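11S globulin subunit beta (PDB 2E9Q) serves as a seed storage protein of pumpkin, a nutrient reservoir of the 11S globulin family built from two cupin domains. Local coordinates at residues Arg67-Pro72 / Asp154-Val159; Phe93-Ile98 / Tyr148-Ser153. All coordinates share one frame; numbering follows the deposited sequence. Where two conformers were deposited one is given.

Contact 1: Arg67-Pro72 / Asp154-Val159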
loop_
_atom_site.group_PDB
_atom_site.type_symbol
_atom_site.label_atom_id
_atom_site.label_comp_id
_atom_site.label_asym_id
_atom_site.label_seq_id
_atom_site.Cartn_x
_atom_site.Cartn_y
_atom_site.Cartn_z
ATOM N N ARG A 67 16.568 5.471 21.558
ATOM C CA ARG A 67 16.368 6.106 22.855
ATOM C C ARG A 67 17.391 7.219 22.996
ATOM O O ARG A 67 18.602 7.003 22.876
ATOM C CB ARG A 67 16.507 5.103 24.005
ATOM C CG ARG A 67 16.385 5.740 25.408
ATOM C CD ARG A 67 16.227 4.685 26.499
ATOM N NE ARG A 67 17.327 3.723 26.469
ATOM C CZ ARG A 67 17.313 2.535 27.066
ATOM N NH1 ARG A 67 18.371 1.741 26.970
ATOM N NH2 ARG A 67 16.250 2.132 27.753
ATOM N N HIS A 68 16.888 8.424 23.226
ATOM C CA HIS A 68 17.744 9.578 23.385
ATOM C C HIS A 68 17.768 10.006 24.838
ATOM O O HIS A 68 16.739 10.068 25.502
ATOM C CB HIS A 68 17.235 10.735 22.533
ATOM C CG HIS A 68 17.552 10.608 21.077
ATOM N ND1 HIS A 68 16.619 10.836 20.090
ATOM C CD2 HIS A 68 18.717 10.347 20.440
ATOM C CE1 HIS A 68 17.197 10.725 18.907
ATOM N NE2 HIS A 68 18.472 10.429 19.093
ATOM N N THR A 69 18.959 10.299 25.331
ATOM C CA THR A 69 19.112 10.748 26.698
ATOM C C THR A 69 19.795 12.090 26.592
ATOM O O THR A 69 20.984 12.175 26.281
ATOM C CB THR A 69 19.958 9.768 27.513
ATOM O OG1 THR A 69 19.207 8.558 27.711
ATOM C CG2 THR A 69 20.307 10.367 28.862
ATOM N N ILE A 70 19.025 13.144 26.829
ATOM C CA ILE A 70 19.544 14.492 26.722
ATOM C C ILE A 70 19.704 15.102 28.097
ATOM O O ILE A 70 18.756 15.180 28.885
ATOM C CB ILE A 70 18.606 15.351 25.854
ATOM C CG1 ILE A 70 18.381 14.634 24.517
ATOM C CG2 ILE A 70 19.211 16.744 25.623
ATOM C CD1 ILE A 70 17.297 15.238 23.680
ATOM N N ARG A 71 20.924 15.527 28.390
ATOM C CA ARG A 71 21.207 16.115 29.687
ATOM C C ARG A 71 20.757 17.568 29.704
ATOM O O ARG A 71 20.596 18.190 28.649
ATOM C CB ARG A 71 22.710 16.057 29.962
ATOM C CG ARG A 71 23.322 14.673 29.849
ATOM C CD ARG A 71 24.821 14.774 29.605
ATOM N NE ARG A 71 25.413 13.472 29.329
ATOM C CZ ARG A 71 26.515 13.295 28.616
ATOM N NH1 ARG A 71 27.149 14.338 28.104
ATOM N NH2 ARG A 71 26.978 12.073 28.407
ATOM N N PRO A 72 20.534 18.125 30.906
ATOM C CA PRO A 72 20.098 19.515 31.056
ATOM C C PRO A 72 20.850 20.455 30.130
ATOM O O PRO A 72 22.069 20.351 29.979
ATOM C CB PRO A 72 20.366 19.788 32.522
ATOM C CG PRO A 72 19.964 18.476 33.143
ATOM C CD PRO A 72 20.664 17.480 32.226
ATOM N N ASP A 154 17.515 14.308 33.381
ATOM C CA ASP A 154 17.868 14.012 31.995
ATOM C C ASP A 154 16.570 13.818 31.219
ATOM O O ASP A 154 15.602 13.280 31.742
ATOM C CB ASP A 154 18.688 12.719 31.884
ATOM C CG ASP A 154 20.076 12.840 32.484
ATOM O OD1 ASP A 154 20.855 13.720 32.053
ATOM O OD2 ASP A 154 20.391 12.034 33.383
ATOM N N LEU A 155 16.557 14.243 29.968
ATOM C CA LEU A 155 15.372 14.085 29.137
ATOM C C LEU A 155 15.494 12.737 28.418
ATOM O O LEU A 155 16.384 12.574 27.588
ATOM C CB LEU A 155 15.325 15.209 28.103
ATOM C CG LEU A 155 13.978 15.751 27.637
ATOM C CD1 LEU A 155 14.175 16.383 26.278
ATOM C CD2 LEU A 155 12.929 14.652 27.585
ATOM N N VAL A 156 14.621 11.783 28.738
ATOM C CA VAL A 156 14.652 10.457 28.102
ATOM C C VAL A 156 13.497 10.269 27.103
ATOM O O VAL A 156 12.317 10.278 27.482
ATOM C CB VAL A 156 14.598 9.319 29.166
ATOM C CG1 VAL A 156 14.719 7.955 28.494
ATOM C CG2 VAL A 156 15.724 9.501 30.190
ATOM N N LEU A 157 13.857 10.082 25.832
ATOM C CA LEU A 157 12.896 9.920 24.742
ATOM C C LEU A 157 12.925 8.570 24.022
ATOM O O LEU A 157 13.965 8.145 23.496
ATOM C CB LEU A 157 13.135 11.005 23.708
ATOM C CG LEU A 157 13.290 12.388 24.335
ATOM C CD1 LEU A 157 13.863 13.358 23.320
ATOM C CD2 LEU A 157 11.943 12.838 24.858
ATOM N N ILE A 158 11.769 7.918 23.976
ATOM C CA ILE A 158 11.634 6.641 23.295
ATOM C C ILE A 158 11.077 6.898 21.889
ATOM O O ILE A 158 9.892 7.182 21.717
ATOM C CB ILE A 158 10.686 5.717 24.068
ATOM C CG1 ILE A 158 11.097 5.666 25.545
ATOM C CG2 ILE A 158 10.710 4.330 23.443
ATOM C CD1 ILE A 158 12.542 5.215 25.779
ATOM N N VAL A 159 11.951 6.801 20.894
ATOM C CA VAL A 159 11.602 7.042 19.503
ATOM C C VAL A 159 11.269 5.800 18.685
ATOM O O VAL A 159 12.134 4.959 18.439
ATOM C CB VAL A 159 12.746 7.754 18.783
ATOM C CG1 VAL A 159 12.341 8.083 17.344
ATOM C CG2 VAL A 159 13.151 9.004 19.565
#

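Contact 2: Phe93-Ile98 / Tyr148-Ser153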
loop_
_atom_site.group_PDB
_atom_site.type_symbol
_atom_site.label_atom_id
_atom_site.label_comp_id
_atom_site.label_asym_id
_atom_site.label_seq_id
_atom_site.Cartn_x
_atom_site.Cartn_y
_atom_site.Cartn_z
ATOM N N PHE A 93 11.265 17.156 30.740
ATOM C CA PHE A 93 10.407 18.035 29.962
ATOM C C PHE A 93 11.214 19.085 29.226
ATOM O O PHE A 93 12.325 19.429 29.629
ATOM C CB PHE A 93 9.327 18.701 30.833
ATOM C CG PHE A 93 9.855 19.458 32.023
ATOM C CD1 PHE A 93 10.158 18.795 33.209
ATOM C CD2 PHE A 93 9.994 20.841 31.972
ATOM C CE1 PHE A 93 10.588 19.497 34.336
ATOM C CE2 PHE A 93 10.426 21.562 33.094
ATOM C CZ PHE A 93 10.724 20.888 34.282
ATOM N N GLY A 94 10.664 19.572 28.125
ATOM C CA GLY A 94 11.370 20.562 27.351
ATOM C C GLY A 94 10.516 21.169 26.260
ATOM O O GLY A 94 9.285 21.123 26.318
ATOM N N ILE A 95 11.183 21.736 25.263
ATOM C CA ILE A 95 10.504 22.370 24.155
ATOM C C ILE A 95 10.989 21.795 22.837
ATOM O O ILE A 95 12.137 21.355 22.721
ATOM C CB ILE A 95 10.725 23.900 24.187
ATOM C CG1 ILE A 95 12.212 24.225 24.084
ATOM C CG2 ILE A 95 10.194 24.459 25.508
ATOM C CD1 ILE A 95 12.531 25.716 24.198
ATOM N N ARG A 96 10.094 21.792 21.852
ATOM C CA ARG A 96 10.395 21.262 20.534
ATOM C C ARG A 96 9.975 22.258 19.461
ATOM O O ARG A 96 9.140 23.141 19.696
ATOM C CB ARG A 96 9.633 19.952 20.322
ATOM C CG ARG A 96 8.117 20.138 20.301
ATOM C CD ARG A 96 7.312 18.833 20.333
ATOM N NE ARG A 96 7.631 17.940 19.225
ATOM C CZ ARG A 96 6.732 17.263 18.513
ATOM N NH1 ARG A 96 5.441 17.373 18.773
ATOM N NH2 ARG A 96 7.134 16.442 17.554
ATOM N N GLY A 97 10.555 22.098 18.281
ATOM C CA GLY A 97 10.217 22.941 17.158
ATOM C C GLY A 97 10.004 22.011 15.978
ATOM O O GLY A 97 10.920 21.283 15.586
ATOM N N ILE A 98 8.801 22.007 15.420
ATOM C CA ILE A 98 8.518 21.144 14.288
ATOM C C ILE A 98 7.749 21.887 13.206
ATOM O O ILE A 98 6.541 22.103 13.308
ATOM C CB ILE A 98 7.749 19.875 14.732
ATOM C CG1 ILE A 98 7.398 19.030 13.511
ATOM C CG2 ILE A 98 6.520 20.250 15.534
ATOM C CD1 ILE A 98 6.836 17.656 13.851
ATOM N N TYR A 148 14.860 20.288 23.005
ATOM C CA TYR A 148 15.711 20.875 24.017
ATOM C C TYR A 148 15.225 20.484 25.401
ATOM O O TYR A 148 14.027 20.451 25.665
ATOM C CB TYR A 148 15.696 22.397 23.879
ATOM C CG TYR A 148 16.351 23.125 25.028
ATOM C CD1 TYR A 148 17.736 23.277 25.087
ATOM C CD2 TYR A 148 15.585 23.639 26.073
ATOM C CE1 TYR A 148 18.344 23.927 26.164
ATOM C CE2 TYR A 148 16.181 24.286 27.156
ATOM C CZ TYR A 148 17.560 24.426 27.191
ATOM O OH TYR A 148 18.147 25.067 28.252
ATOM N N ASN A 149 16.166 20.182 26.280
ATOM C CA ASN A 149 15.844 19.810 27.644
ATOM C C ASN A 149 15.934 21.088 28.477
ATOM O O ASN A 149 16.977 21.746 28.502
ATOM C CB ASN A 149 16.855 18.776 28.151
ATOM C CG ASN A 149 16.550 18.300 29.556
ATOM O OD1 ASN A 149 15.457 18.518 30.077
ATOM N ND2 ASN A 149 17.522 17.625 30.176
ATOM N N ARG A 150 14.837 21.448 29.137
ATOM C CA ARG A 150 14.815 22.648 29.967
ATOM C C ARG A 150 14.601 22.278 31.432
ATOM O O ARG A 150 14.368 23.140 32.274
ATOM C CB ARG A 150 13.719 23.619 29.491
ATOM C CG ARG A 150 12.290 23.300 29.923
ATOM C CD ARG A 150 11.338 24.370 29.360
ATOM N NE ARG A 150 10.055 24.476 30.062
ATOM C CZ ARG A 150 9.046 23.614 29.949
ATOM N NH1 ARG A 150 9.147 22.555 29.157
ATOM N NH2 ARG A 150 7.925 23.818 30.630
ATOM N N GLY A 151 14.681 20.983 31.728
ATOM C CA GLY A 151 14.501 20.525 33.094
ATOM C C GLY A 151 15.828 20.267 33.783
ATOM O O GLY A 151 16.887 20.523 33.214
ATOM N N GLN A 152 15.774 19.757 35.010
ATOM C CA GLN A 152 16.989 19.471 35.765
ATOM C C GLN A 152 17.407 18.019 35.625
ATOM O O GLN A 152 18.585 17.690 35.764
ATOM C CB GLN A 152 16.800 19.811 37.250
ATOM C CG GLN A 152 16.576 21.284 37.507
ATOM C CD GLN A 152 17.694 22.150 36.952
ATOM O OE1 GLN A 152 17.561 23.373 36.865
ATOM N NE2 GLN A 152 18.809 21.523 36.581
ATOM N N SER A 153 16.436 17.154 35.363
ATOM C CA SER A 153 16.700 15.730 35.180
ATOM C C SER A 153 17.089 15.518 33.721
ATOM O O SER A 153 17.001 16.439 32.912
ATOM C CB SER A 153 15.439 14.915 35.466
ATOM O OG SER A 153 14.513 15.041 34.397
#

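Contact 1: Arg67-Pro72 / Asp154-Val159
Arg67 lies alongside Ile158 and Val156 on one face of the sheet, and its aliphatic part does the touching. Arg67 CB comes no nearer than 4.0 Å to Leu157 O. Arg67 CG, anti to the backbone N (chi1 177°), is 3.9 Å from Ile158 CD1. Arg67 CD is 3.8 Å from Ile158 CD1 and meets Val156 CG1. The chain bends at chi3, and the guanidinium leaves the pair: NE forms a salt bridge with Glu49, and NH2 a hydrogen bond with Tyr348 OH. On the other face Ile70 packs on two leucines, its CB against Leu155 CB and its CD1 3.9 Å from Leu157 CD1. Between the faces runs an antiparallel ladder: His68 and Leu157 exchange two N-H...O bonds, and so do Ile70 and Leu155, the shortest from Leu155 N to Ile70 O at 2.6 Å. Beyond the ladder Asp154 OD1 rests 3.4 Å from Arg71 CG; the two side chains run side by side, charged atoms not touching. Strands 63-70 and 155-162 are neighbours in a cupin jelly-roll sheet: one face is mostly apolar, His68 among the isoleucine and leucines that touch strand 145-149; on the other an arginine stem covers aliphatic groups, its charge paired farther out.

Contact 2: Phe93-Ile98 / Tyr148-Ser153
Ile95 and Tyr148 form an antiparallel hydrogen-bonded pair, Tyr148 N giving to Ile95 O at 2.9 Å and Ile95 N giving to Tyr148 O at 3.1 Å. One residue earlier, Gly94 faces Asn149 in a non-hydrogen-bonded pair, its CA 3.1 Å from Tyr148 O, where a side chain's CB would clash. Before it, Phe93 O takes the N-H of Arg150, a longer bond of 3.3 Å. Ile95 and Tyr148 point the same way, CG1 of the isoleucine against CB of the tyrosine. Arg150 crosses Phe93 at about a right angle: the rim atom CD2 of the ring sits over one face of the guanidinium, 3.4 Å from NH1, with the two planes 80° apart. Gly151 CA lies over a face of the same ring, 4.2 Å from its centroid, a CH-pi contact. Replacing Arg150 by an alanine would probably leave the Phe93 edge without its guanidinium cover and Ile95 CG2 without the CD it packs on. Asn149 OD1 accepts from Gly151 N, an Asx turn, while ND2 binds Ser153 O at 3.0 Å. This cupin strand pairing therefore gives way to a turn held by one asparagine amide, with an arginine and a phenylalanine packed across its start.

Both contacts are antiparallel pairings within the N-terminal cupin domain, but in different sheets: contact 1 joins inner strands 63-70 and 155-162, contact 2 joins strand 93-98 to the end of strand 145-149. Contact 2 is nested inside the loop that contact 1 closes, and residues 148-153 run straight into 154-159. The contacts, centres 10 Å apart, meet mainly at Asn149, which touches Ile70, Pro72 and Leu155; Pro72 also touches Gln152. Contact 1 is partly buried, a regular ladder with partly exposed residues at its ends and at Val156. Contact 2 is the more buried, though its pairing is short; exposed Phe93 sets its ring edge on Arg150 and takes a CH-pi contact from Gly151, unmatched in contact 1.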